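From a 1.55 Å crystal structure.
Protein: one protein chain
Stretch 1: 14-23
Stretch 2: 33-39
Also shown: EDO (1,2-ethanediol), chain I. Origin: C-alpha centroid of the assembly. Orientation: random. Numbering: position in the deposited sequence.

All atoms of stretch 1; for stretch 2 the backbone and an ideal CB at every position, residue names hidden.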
# COMPACT_ATOMS: atom_id res chain seq x y z
N LEU A 14 -0.57 -5.06 -0.88
CA LEU A 14 -1.50 -5.78 -1.71
C LEU A 14 -1.53 -7.29 -1.32
O LEU A 14 -2.49 -8.01 -1.58
CB LEU A 14 -1.07 -5.63 -3.16
CG LEU A 14 -1.97 -6.16 -4.28
CD1 LEU A 14 -3.48 -5.92 -4.06
CD2 LEU A 14 -1.46 -5.63 -5.62
N GLN A 15 -0.50 -7.70 -0.61
CA GLN A 15 -0.31 -9.09 -0.26
C GLN A 15 -1.55 -9.70 0.40
O GLN A 15 -1.95 -10.84 0.08
CB GLN A 15 0.92 -9.24 0.62
CG GLN A 15 1.33 -10.69 0.84
CD GLN A 15 2.63 -10.83 1.60
OE1 GLN A 15 3.37 -9.86 1.77
NE2 GLN A 15 2.93 -12.06 2.03
N PRO A 16 -2.18 -8.99 1.35
CA PRO A 16 -3.33 -9.65 2.02
C PRO A 16 -4.47 -9.97 1.05
O PRO A 16 -5.13 -11.02 1.19
CB PRO A 16 -3.77 -8.60 3.07
CG PRO A 16 -2.54 -7.75 3.30
CD PRO A 16 -1.83 -7.70 1.99
N LEU A 17 -4.74 -9.07 0.12
CA LEU A 17 -5.80 -9.33 -0.87
C LEU A 17 -5.42 -10.51 -1.82
O LEU A 17 -6.26 -11.39 -2.14
CB LEU A 17 -6.11 -8.09 -1.70
CG LEU A 17 -7.10 -8.24 -2.84
CD1 LEU A 17 -8.44 -8.79 -2.32
CD2 LEU A 17 -7.29 -6.89 -3.56
N VAL A 18 -4.18 -10.53 -2.27
CA VAL A 18 -3.71 -11.60 -3.17
C VAL A 18 -3.73 -12.96 -2.46
O VAL A 18 -4.16 -13.96 -3.01
CB VAL A 18 -2.37 -11.26 -3.87
CG1 VAL A 18 -2.00 -12.40 -4.79
CG2 VAL A 18 -2.49 -9.93 -4.63
N GLU A 19 -3.32 -12.98 -1.20
CA GLU A 19 -3.36 -14.21 -0.43
C GLU A 19 -4.80 -14.69 -0.21
O GLU A 19 -5.12 -15.87 -0.31
CB GLU A 19 -2.68 -14.02 0.93
CG GLU A 19 -1.19 -13.92 0.80
CD GLU A 19 -0.48 -13.73 2.11
OE1 GLU A 19 -1.13 -13.25 3.06
OE2 GLU A 19 0.73 -14.04 2.16
N ALA A 20 -5.69 -13.76 0.17
CA ALA A 20 -7.09 -14.16 0.42
C ALA A 20 -7.80 -14.62 -0.85
O ALA A 20 -8.50 -15.66 -0.85
CB ALA A 20 -7.88 -13.04 1.11
N ALA A 21 -7.57 -13.89 -1.95
CA ALA A 21 -8.20 -14.22 -3.22
C ALA A 21 -7.61 -15.55 -3.75
O ALA A 21 -8.32 -16.39 -4.31
CB ALA A 21 -8.02 -13.12 -4.25
N GLY A 22 -6.32 -15.73 -3.57
CA GLY A 22 -5.64 -16.95 -4.00
C GLY A 22 -6.19 -18.17 -3.28
O GLY A 22 -6.46 -19.17 -3.92
N GLU A 23 -6.36 -18.10 -1.95
CA GLU A 23 -6.86 -19.27 -1.22
C GLU A 23 -8.32 -19.54 -1.59
O GLU A 23 -8.75 -20.69 -1.71
CB GLU A 23 -6.73 -19.06 0.31
CG GLU A 23 -7.04 -20.34 1.12
CD GLU A 23 -8.53 -20.63 1.31
OE1 GLU A 23 -9.32 -19.64 1.38
OE2 GLU A 23 -8.94 -21.83 1.37
N UNK A 33 -2.85 -24.10 -7.59
CA UNK A 33 -1.96 -23.66 -6.53
C UNK A 33 -1.49 -22.26 -6.83
O UNK A 33 -1.04 -21.99 -7.94
CB UNK A 33 -0.77 -24.61 -6.37
N UNK A 34 -1.64 -21.35 -5.86
CA UNK A 34 -1.23 -19.97 -6.04
C UNK A 34 -0.35 -19.61 -4.86
O UNK A 34 -0.81 -19.52 -3.72
CB UNK A 34 -2.43 -19.03 -6.16
N UNK A 35 0.92 -19.32 -5.17
CA UNK A 35 1.93 -19.02 -4.17
C UNK A 35 2.10 -17.53 -4.14
O UNK A 35 2.27 -16.92 -5.18
CB UNK A 35 3.26 -19.73 -4.46
N UNK A 36 2.05 -16.93 -2.96
CA UNK A 36 2.11 -15.46 -2.83
C UNK A 36 3.26 -15.12 -1.90
O UNK A 36 3.43 -15.75 -0.83
CB UNK A 36 0.79 -14.88 -2.30
N UNK A 37 4.08 -14.18 -2.32
CA UNK A 37 5.15 -13.66 -1.47
C UNK A 37 5.05 -12.14 -1.38
O UNK A 37 4.44 -11.48 -2.22
CB UNK A 37 6.52 -14.08 -2.01
N UNK A 38 5.74 -11.61 -0.37
CA UNK A 38 5.94 -10.16 -0.24
C UNK A 38 7.19 -9.72 -0.97
O UNK A 38 7.47 -10.18 -2.10
CB UNK A 38 6.03 -9.75 1.23
N UNK A 39 7.98 -8.85 -0.33
CA UNK A 39 9.18 -8.26 -0.93
C UNK A 39 9.13 -6.79 -1.26
O UNK A 39 10.16 -6.13 -1.40
CB UNK A 39 9.51 -9.02 -2.22
C1 EDO I . 1.25 -10.92 5.26
O1 EDO I . 1.44 -10.18 6.47
C2 EDO I . 0.11 -10.30 4.46
O2 EDO I . -1.10 -11.04 4.65

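The strand 33-39 runs nearly antiparallel to helix 15-23, at 166° with the axes 8.5 Å apart at closest approach, so its positions meet the helix in reverse order; along the extended backbone 34 and 36 point toward it.

At position 33 CA-to-CB points away from the helix and the contact sets no rule. The residue is Phe-33, its ring clear of the helix.

Position 34 points toward the helix where Gly-22 leaves its backbone bare. The ideal CB lies 4.4 Å from Gly-22 CA, and no polar side-chain group is on offer, so valine, leucine, isoleucine or methionine would suit. The deposited residue is Ile-34, with chi1 m and chi2 t; its CD1 comes 4.0 Å from Gly-22 CA. The fit is reciprocal: a CB on Gly-22 would sit 3.4 Å from Ile-34 CG2, and only 3.0 Å from Val-18 O within its own helix.

Position 35 is out of reach of the helix, and many residues would serve. It is Asn-35, whose ND2 is hydrogen-bonded elsewhere in the structure.

Position 36 is the centre of the contact. Its CB points toward the helix, 3.8 Å from Glu-19 CG, 4.5 Å from Val-18 CG1 and 5.3 Å from Gln-15 CG. These are all carbons, which favours a compact apolar residue; valine or isoleucine would also suit the extended backbone. It is Val-36, chi1 t. Both its methyls pack on Val-18 CG1, CG2 at 3.8 Å and CG1 at 3.9 Å; CG1 also lies 3.7 Å from Glu-19 CG and 4.2 Å from Gln-15 CG. Above this apolar patch the polar ends pair, Gln-15 NE2 donating to Glu-19 OE2 at 3.0 Å. A water then donates to both Glu-19 OE2 (2.7 Å) and Val-36 O (3.0 Å), tying the helix to the strand backbone.

Position 37 points away, so a polar side chain is as welcome as any. The side chain of Gln-37 stays clear of the helix; only its backbone is brushed, with Gln-37 C 4.0 Å from Gln-15 NE2.

At position 38 the Gln-15 amide reaches over the backbone. An ideal CB would stand 2.7 Å from Gln-15 OE1, a clash, so with that side chain in place glycine is the natural choice. Gly-38 lets its CA approach Gln-15 OE1 to 3.3 Å.

Position 39 touches nothing in stretch 1, but phi/psi of 110/-23 would jam a CB against the preceding carbonyl oxygen. Backbone geometry alone calls for glycine: Gly-39.

Stretch 2 (33-39) FINVQGG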
# COMPACT_ATOMS: atom_id res chain seq x y z
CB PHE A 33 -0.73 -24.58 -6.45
CG PHE A 33 -1.07 -26.01 -6.19
CD1 PHE A 33 -1.40 -26.85 -7.25
CD2 PHE A 33 -1.14 -26.50 -4.89
CE1 PHE A 33 -1.77 -28.18 -7.02
CE2 PHE A 33 -1.49 -27.83 -4.66
CZ PHE A 33 -1.81 -28.66 -5.72
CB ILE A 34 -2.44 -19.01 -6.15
CG1 ILE A 34 -3.33 -19.46 -7.35
CG2 ILE A 34 -1.98 -17.55 -6.26
CD1 ILE A 34 -4.63 -18.68 -7.42
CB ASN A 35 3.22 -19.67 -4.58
CG ASN A 35 3.10 -21.16 -4.66
OD1 ASN A 35 2.96 -21.83 -3.65
ND2 ASN A 35 3.07 -21.69 -5.89
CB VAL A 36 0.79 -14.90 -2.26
CG1 VAL A 36 0.81 -13.39 -2.32
CG2 VAL A 36 -0.42 -15.42 -3.05
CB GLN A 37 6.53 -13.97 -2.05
CG GLN A 37 6.83 -15.45 -2.25
CD GLN A 37 8.17 -15.71 -2.96
OE1 GLN A 37 9.04 -14.81 -3.07
NE2 GLN A 37 8.35 -16.94 -3.40
O HOH W 1 1.52 -16.44 1.32
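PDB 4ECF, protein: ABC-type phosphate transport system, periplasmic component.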